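Putative alcohol dehydrogenase (Sinorhizobium meliloti, PDB 4J6F) probably oxidises alcohols with a nicotinamide cofactor, as a member of the medium-chain dehydrogenase/reductase family. Local coordinates at residues A[36-42]-A[104-110]; A[64-70]-A[114-120]; A[71-77]-A[160-164]; A[84-88]-A[97-101]. All coordinates share one frame; numbering follows the deposited sequence.

Contact 1. Residues A[36-42]-A[104-110]; sequences AVLLTGH and LTFPRIQ
One face of the Phe106 ring is covered by the backbone of Gly41, whose CA stands over the ring centre, 3.6 Å from the centroid, in a CH-pi contact. Leu39 CD2 and His42 NE2 lie at the rim of the same ring, near its plane. The His42 ring turns a face to that rim, so the two aromatics form a T-shaped pair with planes 86° apart, Phe106 CZ coming 3.8 Å from His42 NE2. The Phe106 ring is brought against the Gly41 backbone with CG anti to the carbonyl carbon (chi1 -57°). Beside this cluster Leu39 and Arg108 form a single antiparallel bridge with two hydrogen bonds, Leu39 N to Arg108 O and Arg108 N to Leu39 O, both 2.8 Å. A water extends the pairing by donating to Val37 O and accepting from Gln110 N. Leu38 CD2 packs on Ile109 CG1 at 3.8 Å, with Pro107, which follows a cis peptide bond, alongside Leu38. The other edge of strand 33-39 is taken by strand 48-51, while Leu39 and Gln110 rest on Arg81 and Val80 of helix 75-82, and His42 ND1 bonds to Arg81 O.

Contact 2. Residues A[64-70]-A[114-120]; sequences VLIKVTA and TVGHIVA
Leu65 pairs with Ala120 at one end, and Ala70 with Val115 at the other, of an antiparallel strand pair in the GroES-like catalytic domain, interrupted by two classic beta bulges. In the first bulge Val119 and Ala120 both face Leu65, whose O takes a straight bond from Val119 N (2.8 Å, 170°) and a weak one from Ala120 N. Leu65 N in turn donates to Ala120 O. The second bulge sets Thr69 and Ala70 opposite Val115: Val115 O accepts from Thr69 N at 2.9 Å and weakly from Ala70 N, and Val115 N donates to Ala70 O. Between the bulges Lys67 N gives a 2.7 Å bond to His117 O, and His117 N answers Lys67 O from above the carbonyl plane. Alternate backbone groups turn outward and are satisfied by other strands: Val64, Ile66 and Val68 bond to residues at or just before strand 165-169, and Thr114 and Gly116 bond to strand 133-140. On the face that carries Ile66 and Ile118, Ile118 CG1 meets Ile66 CG2 at 3.8 Å, and Ile118 CD1 touches Val64 CG1 at 3.7 Å. An alanine here lacks CG1 and CD1, and would probably leave a gap beside Ile66 CG2 and Val64 CG1. On the face with Lys67 and Ala120, the His117 ring presents its edge to the Thr69 side chain. Both polar ends find the same acceptor, Asp182 OD2, which bonds to Thr69 OG1 and His117 NE2, while Thr69 CG2 lies 3.6 Å from His117 CD2.

Contact 3. Residues A[71-77]-A[160-164]; sequences CGMNNTD and GGYAE
Asp77 OD2 is gripped by two donors from opposite faces of its carboxylate: Tyr162 OH at 2.7 Å, on the syn side but 32° out of the plane, and the backbone Asn74 N at 3.2 Å. The site is the turn of the GroES-like domain where strand 63-72 gives way to helix 75-82, and Tyr162 comes from the centre of an inverse gamma turn in the loop before strand 165-169. In classical zinc alcohol dehydrogenases the corresponding strand-to-helix turn carries a catalytic zinc ligand. Asp77 N also bonds to Asn74 O, so the start of the helix and the carboxylate are tied to the same residue. The carboxylate and the phenol ring stand nearly perpendicular, 82° apart, and OD2 lies at the ring edge beyond the hydroxyl. That hydroxyl also rests against Met73, present as selenomethionine, with Met73 CG 3.6 Å from Tyr162 OH. Farther back along the ring, Cys71 SG, carried anti to the backbone N (chi1 -170°), approaches obliquely, 4.4 Å from the Tyr162 ring centroid. Phe361 of helix 361-370 adds an edge-to-face contact to the same tyrosine, and Val379 of strand 376-380 packs on it as well. A phenylalanine in place of Tyr162 would lack the hydroxyl and would probably leave buried Asp77 OD2 with Asn74 N as its one remaining partner of the two. At the root of the tyrosine, Gly161 O lies 3.7 Å from Cys71 CB and takes a weak bond from Ala163 N that spans the gamma turn.

Contact 4. Residues A[84-88]-A[97-101]; sequences AYGTE and WRRHG
The guanidinium of Arg99 grasps two successive backbone carbonyls of the facing segment 84-88 and also reaches another protein chain. Arg99 NH2 donates to Tyr85 O at 3.0 Å, and Arg99 NE to Gly86 O at 2.9 Å, the latter from above the carbonyl plane. The side chain runs extended from CG to NE, and one face of its guanidinium lies over the peptide between Thr87 and Glu88. Arg99 NH1 is bonded to Thr317 OG1 of the second subunit, and Arg99 NH2 forms a salt bridge with Asp314 there. Two carbonyls and a carboxylate would thus probably fix the rotation of the group. A water joins Arg99 NH1 to Glu88 OE1, which also accepts from His100 NE2 at 2.9 Å. This histidine-carboxylate bond meets the oxygen from well above the carboxylate plane. At the other end of the contact Trp97 CB sits over the centre of the Tyr85 ring, 3.4 Å from its centroid, while the indole turns an edge toward that ring in a T-shaped pair, planes 70° apart. CB is placed over the tyrosine by the backbone; chi1 of 67°, with CG between the backbone N and the carbonyl carbon, then carries the indole on toward Tyr153 and His156. A glycerol, probably from the crystallisation liquor, lies about 3 Å from the Trp97 side chain (nearest atoms). Both segments belong to the long loop between helix 75-82 and strand 113-121, and with Tyr85 on Tyr319 and Trp97 on Leu320 of the second subunit they form part of a subunit interface.

Contact 3 lies between contacts 1 and 2, its centre about 11 Å and 13 Å from theirs. It is joined to contact 1 by Ile109 O and Gly160 N, 2.7 Å apart, and to contact 2 by Val68 N and Glu164 O, 2.9 Å apart; contacts 2 and 3 share strand 63-72. Contact 4 is nested inside the chain loops closed by the other three. It touches contact 3 through Thr76 OG1 and Tyr85 OH at 3.0 Å, but its nearest atoms remain about 15 Å from contact 2. The glycerol near Trp97 places contact 4 beside a possible pocket, as well as at the second subunit.

Contact 1. Residues A[36-42]-A[104-110]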
loop_
_atom_site.group_PDB
_atom_site.type_symbol
_atom_site.label_atom_id
_atom_site.label_comp_id
_atom_site.label_asym_id
_atom_site.label_seq_id
_atom_site.Cartn_x
_atom_site.Cartn_y
_atom_site.Cartn_z
ATOM N N ALA A 36 15.887 -34.945 -16.878
ATOM C CA ALA A 36 15.318 -33.681 -16.414
ATOM C C ALA A 36 14.009 -33.417 -17.110
ATOM O O ALA A 36 13.794 -33.870 -18.241
ATOM C CB ALA A 36 16.268 -32.516 -16.663
ATOM N N VAL A 37 13.134 -32.683 -16.427
ATOM C CA VAL A 37 11.898 -32.225 -17.031
ATOM C C VAL A 37 12.161 -30.833 -17.568
ATOM O O VAL A 37 12.522 -29.932 -16.816
ATOM C CB VAL A 37 10.732 -32.247 -16.035
ATOM C CG1 VAL A 37 9.541 -31.485 -16.596
ATOM C CG2 VAL A 37 10.359 -33.687 -15.699
ATOM N N LEU A 38 12.002 -30.692 -18.882
ATOM C CA LEU A 38 12.307 -29.461 -19.604
ATOM C C LEU A 38 11.055 -28.673 -19.949
ATOM O O LEU A 38 10.085 -29.233 -20.480
ATOM C CB LEU A 38 13.048 -29.778 -20.909
ATOM C CG LEU A 38 14.436 -30.437 -20.863
ATOM C CD1 LEU A 38 14.940 -30.677 -22.277
ATOM C CD2 LEU A 38 15.427 -29.580 -20.080
ATOM N N LEU A 39 11.086 -27.376 -19.645
ATOM C CA LEU A 39 10.090 -26.440 -20.139
ATOM C C LEU A 39 10.567 -25.885 -21.483
ATOM O O LEU A 39 11.638 -25.294 -21.564
ATOM C CB LEU A 39 9.890 -25.314 -19.140
ATOM C CG LEU A 39 8.962 -24.187 -19.580
ATOM C CD1 LEU A 39 7.532 -24.689 -19.602
ATOM C CD2 LEU A 39 9.090 -22.995 -18.644
ATOM N N THR A 40 9.756 -26.067 -22.524
ATOM C CA THR A 40 10.183 -25.841 -23.912
ATOM C C THR A 40 9.541 -24.627 -24.584
ATOM O O THR A 40 9.861 -24.304 -25.724
ATOM C CB THR A 40 9.909 -27.087 -24.776
ATOM O OG1 THR A 40 8.499 -27.304 -24.868
ATOM C CG2 THR A 40 10.554 -28.321 -24.166
ATOM N N GLY A 41 8.644 -23.956 -23.873
ATOM C CA GLY A 41 7.974 -22.763 -24.371
ATOM C C GLY A 41 6.754 -22.599 -23.496
ATOM O O GLY A 41 6.482 -23.476 -22.664
ATOM N N HIS A 42 6.020 -21.495 -23.659
ATOM C CA HIS A 42 4.780 -21.280 -22.897
ATOM C C HIS A 42 3.610 -22.121 -23.438
ATOM O O HIS A 42 3.578 -22.473 -24.626
ATOM C CB HIS A 42 4.395 -19.803 -22.845
ATOM C CG HIS A 42 5.397 -18.942 -22.141
ATOM N ND1 HIS A 42 5.582 -18.974 -20.774
ATOM C CD2 HIS A 42 6.259 -18.010 -22.615
ATOM C CE1 HIS A 42 6.524 -18.108 -20.439
ATOM N NE2 HIS A 42 6.949 -17.510 -21.538
ATOM N N LEU A 104 14.397 -15.746 -18.864
ATOM C CA LEU A 104 13.881 -17.056 -19.226
ATOM C C LEU A 104 14.294 -17.433 -20.658
ATOM O O LEU A 104 13.981 -16.723 -21.612
ATOM C CB LEU A 104 12.360 -17.087 -19.073
ATOM C CG LEU A 104 11.698 -18.447 -19.324
ATOM C CD1 LEU A 104 12.272 -19.527 -18.418
ATOM C CD2 LEU A 104 10.190 -18.368 -19.153
ATOM N N THR A 105 15.019 -18.539 -20.793
ATOM C CA THR A 105 15.346 -19.094 -22.109
ATOM C C THR A 105 14.954 -20.585 -22.198
ATOM O O THR A 105 15.077 -21.331 -21.223
ATOM C CB THR A 105 16.846 -18.922 -22.457
ATOM O OG1 THR A 105 17.643 -19.689 -21.549
ATOM C CG2 THR A 105 17.274 -17.467 -22.392
ATOM N N PHE A 106 14.490 -21.020 -23.367
ATOM C CA PHE A 106 14.027 -22.398 -23.534
ATOM C C PHE A 106 15.057 -23.269 -24.211
ATOM O O PHE A 106 15.712 -22.819 -25.134
ATOM C CB PHE A 106 12.700 -22.430 -24.280
ATOM C CG PHE A 106 11.630 -21.616 -23.614
ATOM C CD1 PHE A 106 11.097 -22.013 -22.388
ATOM C CD2 PHE A 106 11.171 -20.435 -24.195
ATOM C CE1 PHE A 106 10.112 -21.257 -21.761
ATOM C CE2 PHE A 106 10.186 -19.674 -23.572
ATOM C CZ PHE A 106 9.653 -20.088 -22.354
ATOM N N PRO A 107 15.218 -24.524 -23.747
ATOM C CA PRO A 107 14.501 -25.182 -22.645
ATOM C C PRO A 107 14.990 -24.741 -21.268
ATOM O O PRO A 107 16.133 -24.338 -21.133
ATOM C CB PRO A 107 14.820 -26.662 -22.861
ATOM C CG PRO A 107 16.164 -26.646 -23.480
ATOM C CD PRO A 107 16.214 -25.426 -24.355
ATOM N N ARG A 108 14.124 -24.823 -20.268
ATOM C CA ARG A 108 14.479 -24.446 -18.898
ATOM C C ARG A 108 14.058 -25.536 -17.935
ATOM O O ARG A 108 12.935 -26.016 -17.993
ATOM C CB ARG A 108 13.818 -23.109 -18.504
ATOM C CG ARG A 108 13.687 -22.853 -17.002
ATOM C CD ARG A 108 14.989 -22.414 -16.325
ATOM N NE ARG A 108 15.453 -21.126 -16.830
ATOM C CZ ARG A 108 16.509 -20.961 -17.626
ATOM N NH1 ARG A 108 16.839 -19.744 -18.044
ATOM N NH2 ARG A 108 17.239 -22.005 -17.988
ATOM N N ILE A 109 14.969 -25.935 -17.064
ATOM C CA ILE A 109 14.592 -26.793 -15.964
ATOM C C ILE A 109 14.052 -25.898 -14.853
ATOM O O ILE A 109 14.778 -25.050 -14.321
ATOM C CB ILE A 109 15.796 -27.597 -15.423
ATOM C CG1 ILE A 109 16.358 -28.503 -16.517
ATOM C CG2 ILE A 109 15.385 -28.401 -14.184
ATOM C CD1 ILE A 109 17.784 -28.949 -16.290
ATOM N N GLN A 110 12.787 -26.088 -14.500
ATOM C CA GLN A 110 12.182 -25.342 -13.389
ATOM C C GLN A 110 12.493 -26.013 -12.020
ATOM O O GLN A 110 13.289 -26.965 -11.939
ATOM C CB GLN A 110 10.667 -25.197 -13.611
ATOM C CG GLN A 110 10.278 -24.702 -14.997
ATOM C CD GLN A 110 8.800 -24.417 -15.128
ATOM O OE1 GLN A 110 8.069 -25.195 -15.739
ATOM N NE2 GLN A 110 8.343 -23.295 -14.549
HETATM O O HOH W 1 11.024 -27.975 -15.840
#

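Contact 2. Residues A[64-70]-A[114-120]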
loop_
_atom_site.group_PDB
_atom_site.type_symbol
_atom_site.label_atom_id
_atom_site.label_comp_id
_atom_site.label_asym_id
_atom_site.label_seq_id
_atom_site.Cartn_x
_atom_site.Cartn_y
_atom_site.Cartn_z
ATOM N N VAL A 64 28.900 -24.826 -6.791
ATOM C CA VAL A 64 28.902 -26.264 -6.526
ATOM C C VAL A 64 27.983 -26.982 -7.514
ATOM O O VAL A 64 27.169 -26.341 -8.209
ATOM C CB VAL A 64 28.426 -26.605 -5.094
ATOM C CG1 VAL A 64 29.489 -26.255 -4.073
ATOM C CG2 VAL A 64 27.116 -25.913 -4.773
ATOM N N LEU A 65 28.117 -28.307 -7.568
ATOM C CA LEU A 65 27.165 -29.160 -8.283
ATOM C C LEU A 65 26.522 -30.134 -7.322
ATOM O O LEU A 65 27.226 -30.893 -6.661
ATOM C CB LEU A 65 27.868 -29.933 -9.386
ATOM C CG LEU A 65 27.010 -30.910 -10.180
ATOM C CD1 LEU A 65 26.248 -30.157 -11.254
ATOM C CD2 LEU A 65 27.892 -31.991 -10.794
ATOM N N ILE A 66 25.195 -30.119 -7.224
ATOM C CA ILE A 66 24.519 -31.041 -6.293
ATOM C C ILE A 66 23.774 -32.151 -7.008
ATOM O O ILE A 66 23.313 -31.978 -8.133
ATOM C CB ILE A 66 23.545 -30.333 -5.327
ATOM C CG1 ILE A 66 22.423 -29.627 -6.092
ATOM C CG2 ILE A 66 24.288 -29.364 -4.421
ATOM C CD1 ILE A 66 21.381 -29.016 -5.178
ATOM N N LYS A 67 23.666 -33.291 -6.344
ATOM C CA LYS A 67 22.800 -34.353 -6.806
ATOM C C LYS A 67 21.437 -34.161 -6.132
ATOM O O LYS A 67 21.305 -34.341 -4.908
ATOM C CB LYS A 67 23.403 -35.721 -6.489
ATOM C CG LYS A 67 22.412 -36.847 -6.669
ATOM C CD LYS A 67 23.025 -38.121 -7.217
ATOM C CE LYS A 67 21.917 -39.022 -7.737
ATOM N NZ LYS A 67 22.292 -40.435 -7.503
ATOM N N VAL A 68 20.433 -33.776 -6.924
ATOM C CA VAL A 68 19.121 -33.423 -6.379
ATOM C C VAL A 68 18.436 -34.625 -5.768
ATOM O O VAL A 68 18.349 -35.674 -6.385
ATOM C CB VAL A 68 18.171 -32.836 -7.435
ATOM C CG1 VAL A 68 16.993 -32.156 -6.753
ATOM C CG2 VAL A 68 18.901 -31.858 -8.341
ATOM N N THR A 69 17.941 -34.470 -4.552
ATOM C CA THR A 69 17.273 -35.580 -3.897
ATOM C C THR A 69 15.793 -35.310 -3.750
ATOM O O THR A 69 14.999 -36.260 -3.699
ATOM C CB THR A 69 17.915 -35.904 -2.554
ATOM O OG1 THR A 69 18.055 -34.691 -1.805
ATOM C CG2 THR A 69 19.303 -36.546 -2.778
ATOM N N ALA A 70 15.437 -34.017 -3.720
ATOM C CA ALA A 70 14.047 -33.539 -3.607
ATOM C C ALA A 70 13.907 -32.120 -4.155
ATOM O O ALA A 70 14.852 -31.339 -4.083
ATOM C CB ALA A 70 13.580 -33.581 -2.156
ATOM N N THR A 114 14.923 -26.771 -3.967
ATOM C CA THR A 114 15.816 -27.898 -4.208
ATOM C C THR A 114 16.629 -28.278 -2.969
ATOM O O THR A 114 17.215 -27.420 -2.293
ATOM C CB THR A 114 16.760 -27.584 -5.379
ATOM O OG1 THR A 114 15.982 -27.145 -6.497
ATOM C CG2 THR A 114 17.547 -28.798 -5.787
ATOM N N VAL A 115 16.648 -29.573 -2.674
ATOM C CA VAL A 115 17.573 -30.115 -1.690
ATOM C C VAL A 115 18.453 -31.150 -2.403
ATOM O O VAL A 115 17.968 -31.882 -3.273
ATOM C CB VAL A 115 16.827 -30.757 -0.490
ATOM C CG1 VAL A 115 17.806 -31.453 0.450
ATOM C CG2 VAL A 115 16.030 -29.715 0.277
ATOM N N GLY A 116 19.737 -31.210 -2.044
ATOM C CA GLY A 116 20.631 -32.236 -2.592
ATOM C C GLY A 116 21.971 -32.383 -1.891
ATOM O O GLY A 116 22.199 -31.810 -0.825
ATOM N N HIS A 117 22.864 -33.150 -2.516
ATOM C CA HIS A 117 24.206 -33.437 -1.990
ATOM C C HIS A 117 25.278 -32.911 -2.949
ATOM O O HIS A 117 25.252 -33.206 -4.145
ATOM C CB HIS A 117 24.352 -34.940 -1.736
ATOM C CG HIS A 117 23.411 -35.448 -0.690
ATOM N ND1 HIS A 117 23.819 -35.779 0.586
ATOM C CD2 HIS A 117 22.065 -35.624 -0.711
ATOM C CE1 HIS A 117 22.770 -36.164 1.297
ATOM N NE2 HIS A 117 21.692 -36.072 0.535
ATOM N N ILE A 118 26.194 -32.096 -2.434
ATOM C CA ILE A 118 27.249 -31.540 -3.263
ATOM C C ILE A 118 28.150 -32.675 -3.711
ATOM O O ILE A 118 28.691 -33.394 -2.879
ATOM C CB ILE A 118 28.091 -30.509 -2.494
ATOM C CG1 ILE A 118 27.196 -29.376 -1.967
ATOM C CG2 ILE A 118 29.222 -29.987 -3.377
ATOM C CD1 ILE A 118 27.956 -28.216 -1.378
ATOM N N VAL A 119 28.306 -32.843 -5.018
ATOM C CA VAL A 119 29.126 -33.928 -5.550
ATOM C C VAL A 119 30.364 -33.438 -6.296
ATOM O O VAL A 119 31.301 -34.194 -6.495
ATOM C CB VAL A 119 28.313 -34.874 -6.465
ATOM C CG1 VAL A 119 27.277 -35.639 -5.664
ATOM C CG2 VAL A 119 27.638 -34.106 -7.591
ATOM N N ALA A 120 30.351 -32.183 -6.730
ATOM C CA ALA A 120 31.457 -31.598 -7.473
ATOM C C ALA A 120 31.549 -30.135 -7.084
ATOM O O ALA A 120 30.536 -29.528 -6.703
ATOM C CB ALA A 120 31.219 -31.719 -8.967
#

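Contact 3. Residues A[71-77]-A[160-164]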
loop_
_atom_site.group_PDB
_atom_site.type_symbol
_atom_site.label_atom_id
_atom_site.label_comp_id
_atom_site.label_asym_id
_atom_site.label_seq_id
_atom_site.Cartn_x
_atom_site.Cartn_y
_atom_site.Cartn_z
ATOM N N CYS A 71 12.734 -31.793 -4.699
ATOM C CA CYS A 71 12.421 -30.429 -5.143
ATOM C C CYS A 71 10.930 -30.106 -5.002
ATOM O O CYS A 71 10.082 -30.801 -5.567
ATOM C CB CYS A 71 12.858 -30.197 -6.593
ATOM S SG CYS A 71 12.762 -28.448 -7.060
ATOM N N GLY A 72 10.614 -29.042 -4.271
ATOM C CA GLY A 72 9.227 -28.731 -3.952
ATOM C C GLY A 72 8.566 -27.890 -5.015
ATOM O O GLY A 72 9.209 -27.032 -5.600
HETATM N N MSE A 73 7.275 -28.127 -5.249
HETATM C CA MSE A 73 6.508 -27.407 -6.281
HETATM C C MSE A 73 5.884 -26.124 -5.768
HETATM O O MSE A 73 5.442 -26.047 -4.620
HETATM C CB MSE A 73 5.405 -28.297 -6.835
HETATM C CG MSE A 73 5.865 -29.733 -7.035
HETATM SE SE MSE A 73 4.447 -30.714 -8.000
HETATM C CE MSE A 73 4.698 -29.978 -9.816
ATOM N N ASN A 74 5.846 -25.107 -6.630
ATOM C CA ASN A 74 5.275 -23.798 -6.310
ATOM C C ASN A 74 4.415 -23.228 -7.437
ATOM O O ASN A 74 4.567 -23.600 -8.602
ATOM C CB ASN A 74 6.395 -22.812 -5.992
ATOM C CG ASN A 74 7.140 -23.188 -4.745
ATOM O OD1 ASN A 74 6.630 -23.059 -3.626
ATOM N ND2 ASN A 74 8.345 -23.685 -4.926
ATOM N N ASN A 75 3.526 -22.301 -7.096
ATOM C CA ASN A 75 2.692 -21.667 -8.104
ATOM C C ASN A 75 3.472 -21.057 -9.278
ATOM O O ASN A 75 3.049 -21.126 -10.447
ATOM C CB ASN A 75 1.805 -20.628 -7.438
ATOM C CG ASN A 75 0.624 -21.258 -6.742
ATOM O OD1 ASN A 75 0.394 -22.456 -6.851
ATOM N ND2 ASN A 75 -0.139 -20.454 -6.035
ATOM N N THR A 76 4.626 -20.483 -8.968
ATOM C CA THR A 76 5.423 -19.839 -9.987
ATOM C C THR A 76 5.832 -20.816 -11.097
ATOM O O THR A 76 5.977 -20.400 -12.237
ATOM C CB THR A 76 6.622 -19.112 -9.366
ATOM O OG1 THR A 76 7.183 -18.229 -10.328
ATOM C CG2 THR A 76 7.682 -20.091 -8.884
ATOM N N ASP A 77 5.982 -22.109 -10.766
ATOM C CA ASP A 77 6.194 -23.183 -11.764
ATOM C C ASP A 77 5.179 -23.082 -12.885
ATOM O O ASP A 77 5.523 -23.061 -14.073
ATOM C CB ASP A 77 5.968 -24.565 -11.139
ATOM C CG ASP A 77 6.990 -24.933 -10.070
ATOM O OD1 ASP A 77 7.928 -24.141 -9.795
ATOM O OD2 ASP A 77 6.830 -26.044 -9.505
ATOM N N GLY A 160 16.862 -25.060 -12.603
ATOM C CA GLY A 160 16.494 -25.398 -11.214
ATOM C C GLY A 160 16.519 -26.878 -10.878
ATOM O O GLY A 160 17.307 -27.628 -11.436
ATOM N N GLY A 161 15.651 -27.312 -9.973
ATOM C CA GLY A 161 15.752 -28.659 -9.406
ATOM C C GLY A 161 14.950 -29.818 -9.992
ATOM O O GLY A 161 14.997 -30.931 -9.462
ATOM N N TYR A 162 14.217 -29.596 -11.070
ATOM C CA TYR A 162 13.530 -30.710 -11.702
ATOM C C TYR A 162 14.464 -31.427 -12.662
ATOM O O TYR A 162 14.199 -31.542 -13.845
ATOM C CB TYR A 162 12.283 -30.230 -12.423
ATOM C CG TYR A 162 11.247 -29.667 -11.497
ATOM C CD1 TYR A 162 11.097 -30.164 -10.222
ATOM C CD2 TYR A 162 10.422 -28.638 -11.896
ATOM C CE1 TYR A 162 10.155 -29.649 -9.367
ATOM C CE2 TYR A 162 9.480 -28.117 -11.046
ATOM C CZ TYR A 162 9.353 -28.629 -9.786
ATOM O OH TYR A 162 8.410 -28.124 -8.945
ATOM N N ALA A 163 15.542 -31.942 -12.097
ATOM C CA ALA A 163 16.619 -32.626 -12.796
ATOM C C ALA A 163 17.381 -33.453 -11.756
ATOM O O ALA A 163 17.105 -33.324 -10.547
ATOM C CB ALA A 163 17.536 -31.609 -13.437
ATOM N N GLU A 164 18.312 -34.305 -12.209
ATOM C CA GLU A 164 19.127 -35.135 -11.295
ATOM C C GLU A 164 20.303 -34.361 -10.678
ATOM O O GLU A 164 20.782 -34.718 -9.600
ATOM C CB GLU A 164 19.641 -36.391 -11.988
ATOM C CG GLU A 164 18.545 -37.357 -12.396
ATOM C CD GLU A 164 19.048 -38.555 -13.199
ATOM O OE1 GLU A 164 19.848 -38.389 -14.155
ATOM O OE2 GLU A 164 18.616 -39.678 -12.876
#

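Contact 4. Residues A[84-88]-A[97-101]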
loop_
_atom_site.group_PDB
_atom_site.type_symbol
_atom_site.label_atom_id
_atom_site.label_comp_id
_atom_site.label_asym_id
_atom_site.label_seq_id
_atom_site.Cartn_x
_atom_site.Cartn_y
_atom_site.Cartn_z
ATOM N N ALA A 84 1.508 -16.506 -17.395
ATOM C CA ALA A 84 0.321 -15.891 -16.858
ATOM C C ALA A 84 0.552 -14.651 -16.001
ATOM O O ALA A 84 -0.294 -14.329 -15.167
ATOM C CB ALA A 84 -0.456 -16.918 -16.074
ATOM N N TYR A 85 1.662 -13.940 -16.191
ATOM C CA TYR A 85 1.927 -12.759 -15.349
ATOM C C TYR A 85 1.419 -11.475 -15.968
ATOM O O TYR A 85 1.290 -10.457 -15.286
ATOM C CB TYR A 85 3.405 -12.649 -14.958
ATOM C CG TYR A 85 3.793 -13.694 -13.950
ATOM C CD1 TYR A 85 3.567 -13.492 -12.585
ATOM C CD2 TYR A 85 4.353 -14.910 -14.352
ATOM C CE1 TYR A 85 3.905 -14.463 -11.653
ATOM C CE2 TYR A 85 4.693 -15.881 -13.421
ATOM C CZ TYR A 85 4.463 -15.650 -12.079
ATOM O OH TYR A 85 4.795 -16.610 -11.158
ATOM N N GLY A 86 1.112 -11.538 -17.260
ATOM C CA GLY A 86 0.648 -10.370 -17.995
ATOM C C GLY A 86 1.694 -9.272 -18.041
ATOM O O GLY A 86 2.808 -9.417 -17.506
ATOM N N THR A 87 1.329 -8.171 -18.689
ATOM C CA THR A 87 2.198 -7.003 -18.790
ATOM C C THR A 87 1.473 -5.785 -18.235
ATOM O O THR A 87 0.249 -5.786 -18.102
ATOM C CB THR A 87 2.630 -6.725 -20.253
ATOM O OG1 THR A 87 1.502 -6.265 -21.010
ATOM C CG2 THR A 87 3.198 -7.979 -20.914
ATOM N N GLU A 88 2.238 -4.748 -17.921
ATOM C CA GLU A 88 1.698 -3.486 -17.434
ATOM C C GLU A 88 0.652 -2.875 -18.369
ATOM O O GLU A 88 -0.332 -2.314 -17.911
ATOM C CB GLU A 88 2.841 -2.496 -17.233
ATOM C CG GLU A 88 3.818 -2.909 -16.150
ATOM C CD GLU A 88 5.105 -2.117 -16.169
ATOM O OE1 GLU A 88 5.872 -2.239 -15.178
ATOM O OE2 GLU A 88 5.353 -1.387 -17.167
ATOM N N TRP A 97 7.141 -13.469 -15.139
ATOM C CA TRP A 97 7.014 -12.477 -14.097
ATOM C C TRP A 97 8.078 -11.410 -14.269
ATOM O O TRP A 97 7.881 -10.249 -13.874
ATOM C CB TRP A 97 7.110 -13.133 -12.726
ATOM C CG TRP A 97 8.440 -13.689 -12.445
ATOM C CD1 TRP A 97 8.873 -14.928 -12.748
ATOM C CD2 TRP A 97 9.530 -13.015 -11.804
ATOM N NE1 TRP A 97 10.174 -15.082 -12.334
ATOM C CE2 TRP A 97 10.600 -13.919 -11.751
ATOM C CE3 TRP A 97 9.704 -11.732 -11.270
ATOM C CZ2 TRP A 97 11.828 -13.593 -11.181
ATOM C CZ3 TRP A 97 10.926 -11.407 -10.708
ATOM C CH2 TRP A 97 11.971 -12.339 -10.662
ATOM N N ARG A 98 9.203 -11.795 -14.868
ATOM C CA ARG A 98 10.279 -10.843 -15.025
ATOM C C ARG A 98 10.007 -9.969 -16.231
ATOM O O ARG A 98 10.680 -10.085 -17.255
ATOM C CB ARG A 98 11.635 -11.528 -15.099
ATOM C CG ARG A 98 12.704 -10.712 -14.407
ATOM C CD ARG A 98 13.882 -11.580 -14.032
ATOM N NE ARG A 98 14.812 -10.874 -13.155
ATOM C CZ ARG A 98 15.802 -10.086 -13.570
ATOM N NH1 ARG A 98 16.584 -9.491 -12.675
ATOM N NH2 ARG A 98 16.013 -9.889 -14.869
ATOM N N ARG A 99 9.018 -9.087 -16.089
ATOM C CA ARG A 99 8.522 -8.277 -17.204
ATOM C C ARG A 99 9.594 -7.419 -17.887
ATOM O O ARG A 99 9.495 -7.165 -19.077
ATOM C CB ARG A 99 7.361 -7.388 -16.761
ATOM C CG ARG A 99 6.092 -8.127 -16.363
ATOM C CD ARG A 99 5.172 -7.219 -15.550
ATOM N NE ARG A 99 3.782 -7.677 -15.457
ATOM C CZ ARG A 99 2.799 -6.979 -14.877
ATOM N NH1 ARG A 99 3.045 -5.786 -14.311
ATOM N NH2 ARG A 99 1.565 -7.477 -14.842
ATOM N N HIS A 100 10.616 -6.982 -17.152
ATOM C CA HIS A 100 11.549 -6.001 -17.712
ATOM C C HIS A 100 12.993 -6.476 -17.889
ATOM O O HIS A 100 13.869 -5.694 -18.252
ATOM C CB HIS A 100 11.471 -4.684 -16.930
ATOM C CG HIS A 100 10.119 -4.046 -16.992
ATOM N ND1 HIS A 100 9.687 -3.321 -18.082
ATOM C CD2 HIS A 100 9.085 -4.063 -16.117
ATOM C CE1 HIS A 100 8.451 -2.908 -17.872
ATOM N NE2 HIS A 100 8.062 -3.345 -16.686
ATOM N N GLY A 101 13.229 -7.762 -17.666
ATOM C CA GLY A 101 14.526 -8.366 -17.942
ATOM C C GLY A 101 14.278 -9.837 -18.150
ATOM O O GLY A 101 14.425 -10.639 -17.218
HETATM O O HOH W 2 5.966 -4.887 -13.579
#